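PDB 1LQT: NADPH-ferredoxin reductase FprA, which probably supplies electrons to P450 systems as an FAD-containing ferredoxin-NADP+ reductase, passing them between NADPH and ferredoxin. Local coordinates for residues A[163-174]-A[186-196]. Numbering follows the deposited sequence.
Sequences ARILLTDPDVLA and LRPRGIQEVVI
Val194 turns its CG2 methyl into the isobutyl group of Leu167, with CG2 3.6 Å from Leu167 CD1. The same methyl meets CB and CD1 of Leu166, whose side chain crosses that of Val194 at about a right angle. The other branch of Val194, CG1, is anti to the backbone N (chi1 176°), which sends it to Ala163 CB. Ile196 CD1 touches the same CB. Leu166 CD2 presses on Ile191 CD1 at 3.5 Å. This apolar layer seats helical segment 163-167 antiparallel to strand 193-196, in the beta-alpha-beta crossover between parallel strands 149-153 and 193-197 of the Rossmann-type NADP-binding domain. A water joins the helix end to the loop before the strand, donating to Leu166 O and Ile191 O. Leu186 CD1 touches Ile165 CG2 and Leu173 CD1. The Arg189 guanidinium lies almost flat on the Asp169 carboxylate, their planes 11° apart. Asp169 OD1 sits 3.6 Å from Arg189 NH1, a long salt bridge of charges alone. OD1 also caps helix 170-173 by accepting from Asp171 N. In one of two conformers, Pro170 CD lies over the same guanidinium face, toward its rim. Arg187 reaches Asp171 mainly through water: one accepts from Arg187 NH1 and donates to Asp171 OD1 at 2.6 Å.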
ATOM      1  N   ALA A 163      -9.802  -3.420  10.270  1.00 10.13           N
ATOM      2  CA  ALA A 163     -10.760  -3.966  11.216  1.00 10.59           C
ATOM      3  C   ALA A 163     -10.196  -5.225  11.892  1.00 10.55           C
ATOM      4  O   ALA A 163     -10.359  -5.419  13.085  1.00 10.78           O
ATOM      5  CB  ALA A 163     -12.041  -4.266  10.507  1.00 11.35           C
ATOM      6  N   ARG A 164      -9.529  -6.075  11.120  1.00 10.61           N
ATOM      7  CA  ARG A 164      -8.902  -7.273  11.696  1.00 11.41           C
ATOM      8  C   ARG A 164      -7.875  -6.926  12.740  1.00 11.13           C
ATOM      9  O   ARG A 164      -7.821  -7.544  13.795  1.00 12.34           O
ATOM     10  CB  ARG A 164      -8.210  -8.134  10.661  1.00 12.30           C
ATOM     11  CG  ARG A 164      -9.088  -8.903   9.746  1.00 12.99           C
ATOM     12  CD  ARG A 164      -8.420 -10.186   9.122  1.00 11.36           C
ATOM     13  NE  ARG A 164      -7.059  -9.875   8.715  1.00 11.01           N
ATOM     14  CZ  ARG A 164      -6.757  -9.060   7.702  1.00 10.44           C
ATOM     15  NH1 ARG A 164      -7.676  -8.657   6.850  1.00 11.41           N
ATOM     16  NH2 ARG A 164      -5.496  -8.695   7.577  1.00 10.19           N
ATOM     17  N   ILE A 165      -7.003  -5.986  12.430  1.00 10.84           N
ATOM     18  CA  ILE A 165      -5.972  -5.659  13.400  1.00 10.75           C
ATOM     19  C   ILE A 165      -6.561  -5.065  14.663  1.00 10.43           C
ATOM     20  O   ILE A 165      -6.105  -5.360  15.768  1.00 11.22           O
ATOM     21  CB  ILE A 165      -4.895  -4.780  12.745  1.00 11.31           C
ATOM     22  CG1 ILE A 165      -4.195  -5.553  11.593  1.00 12.75           C
ATOM     23  CG2 ILE A 165      -3.950  -4.263  13.770  1.00 13.17           C
ATOM     24  CD1 ILE A 165      -3.634  -6.871  11.927  1.00 13.79           C
ATOM     25  N   LEU A 166      -7.634  -4.290  14.532  1.00 10.36           N
ATOM     26  CA  LEU A 166      -8.276  -3.707  15.706  1.00 10.10           C
ATOM     27  C   LEU A 166      -8.974  -4.718  16.605  1.00 10.29           C
ATOM     28  O   LEU A 166      -9.132  -4.464  17.794  1.00 11.82           O
ATOM     29  CB  LEU A 166      -9.285  -2.632  15.277  1.00 10.03           C
ATOM     30  CG  LEU A 166      -8.683  -1.340  14.707  1.00 10.42           C
ATOM     31  CD1 LEU A 166      -9.814  -0.500  14.111  1.00 11.14           C
ATOM     32  CD2 LEU A 166      -7.933  -0.549  15.767  1.00 11.82           C
ATOM     33  N   LEU A 167      -9.387  -5.843  16.033  1.00 10.50           N
ATOM     34  CA  LEU A 167     -10.235  -6.813  16.743  1.00 10.56           C
ATOM     35  C   LEU A 167      -9.607  -8.164  17.033  1.00 11.56           C
ATOM     36  O   LEU A 167     -10.099  -8.898  17.854  1.00 12.56           O
ATOM     37  CB  LEU A 167     -11.523  -7.041  15.981  1.00 10.50           C
ATOM     38  CG  LEU A 167     -12.472  -5.846  15.960  1.00 10.86           C
ATOM     39  CD1 LEU A 167     -13.615  -6.074  15.007  1.00 13.02           C
ATOM     40  CD2 LEU A 167     -13.024  -5.570  17.324  1.00 14.03           C
ATOM     41  N   THR A 168      -8.477  -8.467  16.407  1.00 11.62           N
ATOM     42  CA  THR A 168      -7.858  -9.767  16.612  1.00 12.07           C
ATOM     43  C   THR A 168      -7.294  -9.875  18.021  1.00 12.56           C
ATOM     44  O   THR A 168      -6.778  -8.926  18.596  1.00 13.19           O
ATOM     45  CB  THR A 168      -6.719  -9.985  15.601  1.00 12.75           C
ATOM     46  OG1 THR A 168      -7.258 -10.090  14.273  1.00 13.23           O
ATOM     47  CG2 THR A 168      -5.948 -11.273  15.855  1.00 13.35           C
ATOM     48  N   ASP A 169      -7.437 -11.044  18.604  1.00 13.21           N
ATOM     49  CA  ASP A 169      -6.871 -11.314  19.920  1.00 13.56           C
ATOM     50  C   ASP A 169      -5.399 -10.923  19.902  1.00 12.91           C
ATOM     51  O   ASP A 169      -4.646 -11.418  19.068  1.00 12.68           O
ATOM     52  CB  ASP A 169      -7.021 -12.824  20.163  1.00 14.44           C
ATOM     53  CG  ASP A 169      -6.459 -13.303  21.475  1.00 17.63           C
ATOM     54  OD1 ASP A 169      -5.848 -12.528  22.238  1.00 16.49           O
ATOM     55  OD2 ASP A 169      -6.622 -14.492  21.824  1.00 23.25           O
ATOM     56  N   PRO A 170      -4.979 -10.022  20.769  0.50 13.00           N
ATOM     57  CA  PRO A 170      -3.570  -9.637  20.795  0.50 13.27           C
ATOM     58  C   PRO A 170      -2.603 -10.803  21.010  0.50 13.66           C
ATOM     59  O   PRO A 170      -1.453 -10.711  20.586  0.50 13.84           O
ATOM     60  CB  PRO A 170      -3.515  -8.595  21.907  0.50 13.61           C
ATOM     61  CG  PRO A 170      -4.738  -8.859  22.715  0.50 12.42           C
ATOM     62  CD  PRO A 170      -5.777  -9.222  21.710  0.50 13.88           C
ATOM     63  N   ASP A 171      -3.048 -11.873  21.661  1.00 13.72           N
ATOM     64  CA  ASP A 171      -2.182 -13.025  21.824  1.00 14.16           C
ATOM     65  C   ASP A 171      -1.862 -13.657  20.459  1.00 13.69           C
ATOM     66  O   ASP A 171      -0.818 -14.297  20.311  1.00 15.47           O
ATOM     67  CB  ASP A 171      -2.849 -14.082  22.696  1.00 15.22           C
ATOM     68  CG  ASP A 171      -2.920 -13.707  24.128  1.00 18.70           C
ATOM     69  OD1 ASP A 171      -2.168 -12.827  24.602  1.00 21.24           O
ATOM     70  OD2 ASP A 171      -3.716 -14.290  24.898  1.00 24.50           O
ATOM     71  N   VAL A 172      -2.770 -13.518  19.490  1.00 12.65           N
ATOM     72  CA  VAL A 172      -2.540 -13.994  18.145  1.00 12.85           C
ATOM     73  C   VAL A 172      -1.596 -12.992  17.437  1.00 12.26           C
ATOM     74  O   VAL A 172      -0.611 -13.399  16.803  1.00 11.95           O
ATOM     75  CB  VAL A 172      -3.879 -14.160  17.401  1.00 12.79           C
ATOM     76  CG1 VAL A 172      -3.678 -14.405  15.944  1.00 13.88           C
ATOM     77  CG2 VAL A 172      -4.671 -15.266  18.052  1.00 13.77           C
ATOM     78  N   LEU A 173      -1.876 -11.697  17.550  1.00 11.65           N
ATOM     79  CA  LEU A 173      -1.019 -10.721  16.913  1.00 11.14           C
ATOM     80  C   LEU A 173       0.401 -10.749  17.474  1.00 10.58           C
ATOM     81  O   LEU A 173       1.345 -10.407  16.757  1.00 10.64           O
ATOM     82  CB  LEU A 173      -1.623  -9.321  17.021  1.00 12.07           C
ATOM     83  CG  LEU A 173      -2.959  -9.124  16.311  1.00 12.17           C
ATOM     84  CD1 LEU A 173      -3.437  -7.722  16.552  1.00 13.95           C
ATOM     85  CD2 LEU A 173      -2.857  -9.421  14.823  1.00 13.66           C
ATOM     86  N   ALA A 174       0.556 -11.194  18.714  1.00 11.39           N
ATOM     87  CA  ALA A 174       1.879 -11.242  19.324  1.00 11.90           C
ATOM     88  C   ALA A 174       2.815 -12.223  18.651  1.00 11.65           C
ATOM     89  O   ALA A 174       4.011 -12.182  18.902  1.00 13.07           O
ATOM     90  CB  ALA A 174       1.762 -11.526  20.843  1.00 12.80           C
ATOM     91  N   LEU A 186      -2.660  -2.508  21.509  1.00 13.71           N
ATOM     92  CA  LEU A 186      -3.730  -3.441  21.247  1.00 14.21           C
ATOM     93  C   LEU A 186      -3.954  -4.412  22.393  1.00 15.05           C
ATOM     94  O   LEU A 186      -5.055  -4.985  22.507  1.00 15.96           O
ATOM     95  CB  LEU A 186      -3.451  -4.218  19.962  1.00 13.71           C
ATOM     96  CG  LEU A 186      -3.572  -3.376  18.703  1.00 14.28           C
ATOM     97  CD1 LEU A 186      -2.919  -4.094  17.551  1.00 16.20           C
ATOM     98  CD2 LEU A 186      -5.043  -3.036  18.402  1.00 15.07           C
ATOM     99  N   ARG A 187      -2.961  -4.595  23.272  1.00 15.27           N
ATOM    100  CA  ARG A 187      -3.118  -5.586  24.334  1.00 15.99           C
ATOM    101  C   ARG A 187      -4.316  -5.344  25.249  1.00 15.71           C
ATOM    102  O   ARG A 187      -4.929  -6.316  25.668  1.00 17.01           O
ATOM    103  CB  ARG A 187      -1.827  -5.714  25.138  1.00 16.89           C
ATOM    104  CG  ARG A 187      -0.760  -6.524  24.388  1.00 21.08           C
ATOM    105  CD  ARG A 187       0.131  -7.370  25.219  1.00 25.33           C
ATOM    106  NE  ARG A 187       1.325  -7.827  24.510  1.00 25.72           N
ATOM    107  CZ  ARG A 187       1.529  -9.067  24.087  1.00 26.69           C
ATOM    108  NH1 ARG A 187       0.612 -10.026  24.247  1.00 27.38           N
ATOM    109  NH2 ARG A 187       2.682  -9.357  23.507  1.00 29.26           N
ATOM    110  N   PRO A 188      -4.628  -4.109  25.622  1.00 16.95           N
ATOM    111  CA  PRO A 188      -5.815  -3.906  26.503  1.00 17.74           C
ATOM    112  C   PRO A 188      -7.180  -4.277  25.898  1.00 18.62           C
ATOM    113  O   PRO A 188      -8.176  -4.334  26.644  1.00 19.74           O
ATOM    114  CB  PRO A 188      -5.767  -2.413  26.830  1.00 19.56           C
ATOM    115  CG  PRO A 188      -4.334  -2.031  26.612  1.00 19.78           C
ATOM    116  CD  PRO A 188      -3.878  -2.864  25.435  1.00 17.62           C
ATOM    117  N   ARG A 189      -7.251  -4.499  24.586  1.00 18.70           N
ATOM    118  CA  ARG A 189      -8.490  -4.938  23.870  1.00 19.59           C
ATOM    119  C   ARG A 189      -9.615  -3.933  24.051  1.00 18.16           C
ATOM    120  O   ARG A 189     -10.769  -4.312  24.277  1.00 17.69           O
ATOM    121  CB  ARG A 189      -8.952  -6.316  24.350  1.00 20.82           C
ATOM    122  CG  ARG A 189      -7.911  -7.403  24.127  1.00 24.39           C
ATOM    123  CD  ARG A 189      -8.399  -8.755  24.467  1.00 29.47           C
ATOM    124  NE  ARG A 189      -8.951  -9.444  23.314  1.00 33.79           N
ATOM    125  CZ  ARG A 189      -9.069 -10.765  23.248  1.00 35.75           C
ATOM    126  NH1 ARG A 189      -8.688 -11.512  24.266  1.00 38.77           N
ATOM    127  NH2 ARG A 189      -9.573 -11.343  22.173  1.00 35.42           N
ATOM    128  N   GLY A 190      -9.296  -2.648  23.896  1.00 18.16           N
ATOM    129  CA  GLY A 190     -10.229  -1.579  24.230  1.00 17.02           C
ATOM    130  C   GLY A 190     -11.428  -1.544  23.305  1.00 15.83           C
ATOM    131  O   GLY A 190     -12.565  -1.368  23.727  1.00 16.08           O
ATOM    132  N   ILE A 191     -11.154  -1.751  22.042  1.00 14.89           N
ATOM    133  CA  ILE A 191     -12.212  -1.686  21.054  1.00 13.87           C
ATOM    134  C   ILE A 191     -13.074  -2.937  21.128  1.00 14.19           C
ATOM    135  O   ILE A 191     -12.586  -4.053  21.059  1.00 16.33           O
ATOM    136  CB  ILE A 191     -11.606  -1.486  19.655  1.00 14.00           C
ATOM    137  CG1 ILE A 191     -11.005  -0.088  19.572  1.00 15.41           C
ATOM    138  CG2 ILE A 191     -12.638  -1.735  18.592  1.00 15.16           C
ATOM    139  CD1 ILE A 191     -10.078   0.072  18.483  1.00 15.06           C
ATOM    140  N   GLN A 192     -14.370  -2.716  21.261  1.00 12.37           N
ATOM    141  CA  GLN A 192     -15.339  -3.809  21.329  1.00 12.10           C
ATOM    142  C   GLN A 192     -16.113  -3.967  20.032  1.00 11.66           C
ATOM    143  O   GLN A 192     -16.687  -4.997  19.807  1.00 13.14           O
ATOM    144  CB  GLN A 192     -16.321  -3.564  22.480  1.00 13.22           C
ATOM    145  CG  GLN A 192     -15.652  -3.499  23.859  1.00 17.16           C
ATOM    146  CD  GLN A 192     -15.080  -4.816  24.317  1.00 22.12           C
ATOM    147  OE1 GLN A 192     -15.423  -5.896  23.799  1.00 22.59           O
ATOM    148  NE2 GLN A 192     -14.199  -4.745  25.309  1.00 27.74           N
ATOM    149  N   GLU A 193     -16.149  -2.922  19.212  1.00 11.61           N
ATOM    150  CA  GLU A 193     -16.901  -2.951  17.966  1.00 11.14           C
ATOM    151  C   GLU A 193     -16.202  -2.087  16.933  1.00 10.57           C
ATOM    152  O   GLU A 193     -15.806  -0.962  17.239  1.00 10.88           O
ATOM    153  CB  GLU A 193     -18.322  -2.405  18.157  1.00 11.28           C
ATOM    154  CG  GLU A 193     -19.175  -2.406  16.912  1.00 11.86           C
ATOM    155  CD  GLU A 193     -20.625  -2.045  17.190  1.00 12.30           C
ATOM    156  OE1 GLU A 193     -21.363  -2.926  17.622  1.00 14.79           O
ATOM    157  OE2 GLU A 193     -21.007  -0.882  16.997  1.00 12.83           O
ATOM    158  N   VAL A 194     -16.060  -2.627  15.733  1.00 10.01           N
ATOM    159  CA  VAL A 194     -15.654  -1.855  14.574  1.00  9.63           C
ATOM    160  C   VAL A 194     -16.819  -1.863  13.600  1.00  9.53           C
ATOM    161  O   VAL A 194     -17.325  -2.916  13.265  1.00 10.47           O
ATOM    162  CB  VAL A 194     -14.415  -2.456  13.873  1.00 10.67           C
ATOM    163  CG1 VAL A 194     -14.084  -1.682  12.615  1.00 11.28           C
ATOM    164  CG2 VAL A 194     -13.214  -2.461  14.800  1.00 11.04           C
ATOM    165  N   VAL A 195     -17.210  -0.684  13.170  1.00  9.24           N
ATOM    166  CA  VAL A 195     -18.256  -0.543  12.165  1.00  9.07           C
ATOM    167  C   VAL A 195     -17.591  -0.139  10.855  1.00  8.88           C
ATOM    168  O   VAL A 195     -16.923   0.879  10.774  1.00  9.41           O
ATOM    169  CB  VAL A 195     -19.309   0.501  12.544  1.00  9.89           C
ATOM    170  CG1 VAL A 195     -20.426   0.478  11.540  1.00 10.58           C
ATOM    171  CG2 VAL A 195     -19.843   0.216  13.951  1.00 10.79           C
ATOM    172  N   ILE A 196     -17.712  -0.989   9.844  1.00  9.29           N
ATOM    173  CA  ILE A 196     -17.178  -0.766   8.491  1.00  9.21           C
ATOM    174  C   ILE A 196     -18.307  -0.181   7.670  1.00  8.83           C
ATOM    175  O   ILE A 196     -19.352  -0.799   7.491  1.00 10.18           O
ATOM    176  CB  ILE A 196     -16.692  -2.066   7.883  1.00 10.11           C
ATOM    177  CG1 ILE A 196     -15.595  -2.671   8.738  1.00 10.91           C
ATOM    178  CG2 ILE A 196     -16.204  -1.826   6.453  1.00 11.34           C
ATOM    179  CD1 ILE A 196     -15.157  -4.020   8.313  1.00 13.10           C
TER
HETATM  180  O   HOH W   1     -10.277  -5.437  20.461  1.00 21.62           O
HETATM  181  O   HOH W   2      -2.020 -10.206  24.640  1.00 31.18           O
HETATM  182  O   HOH W   3       1.218 -12.800  24.010  1.00 34.85           O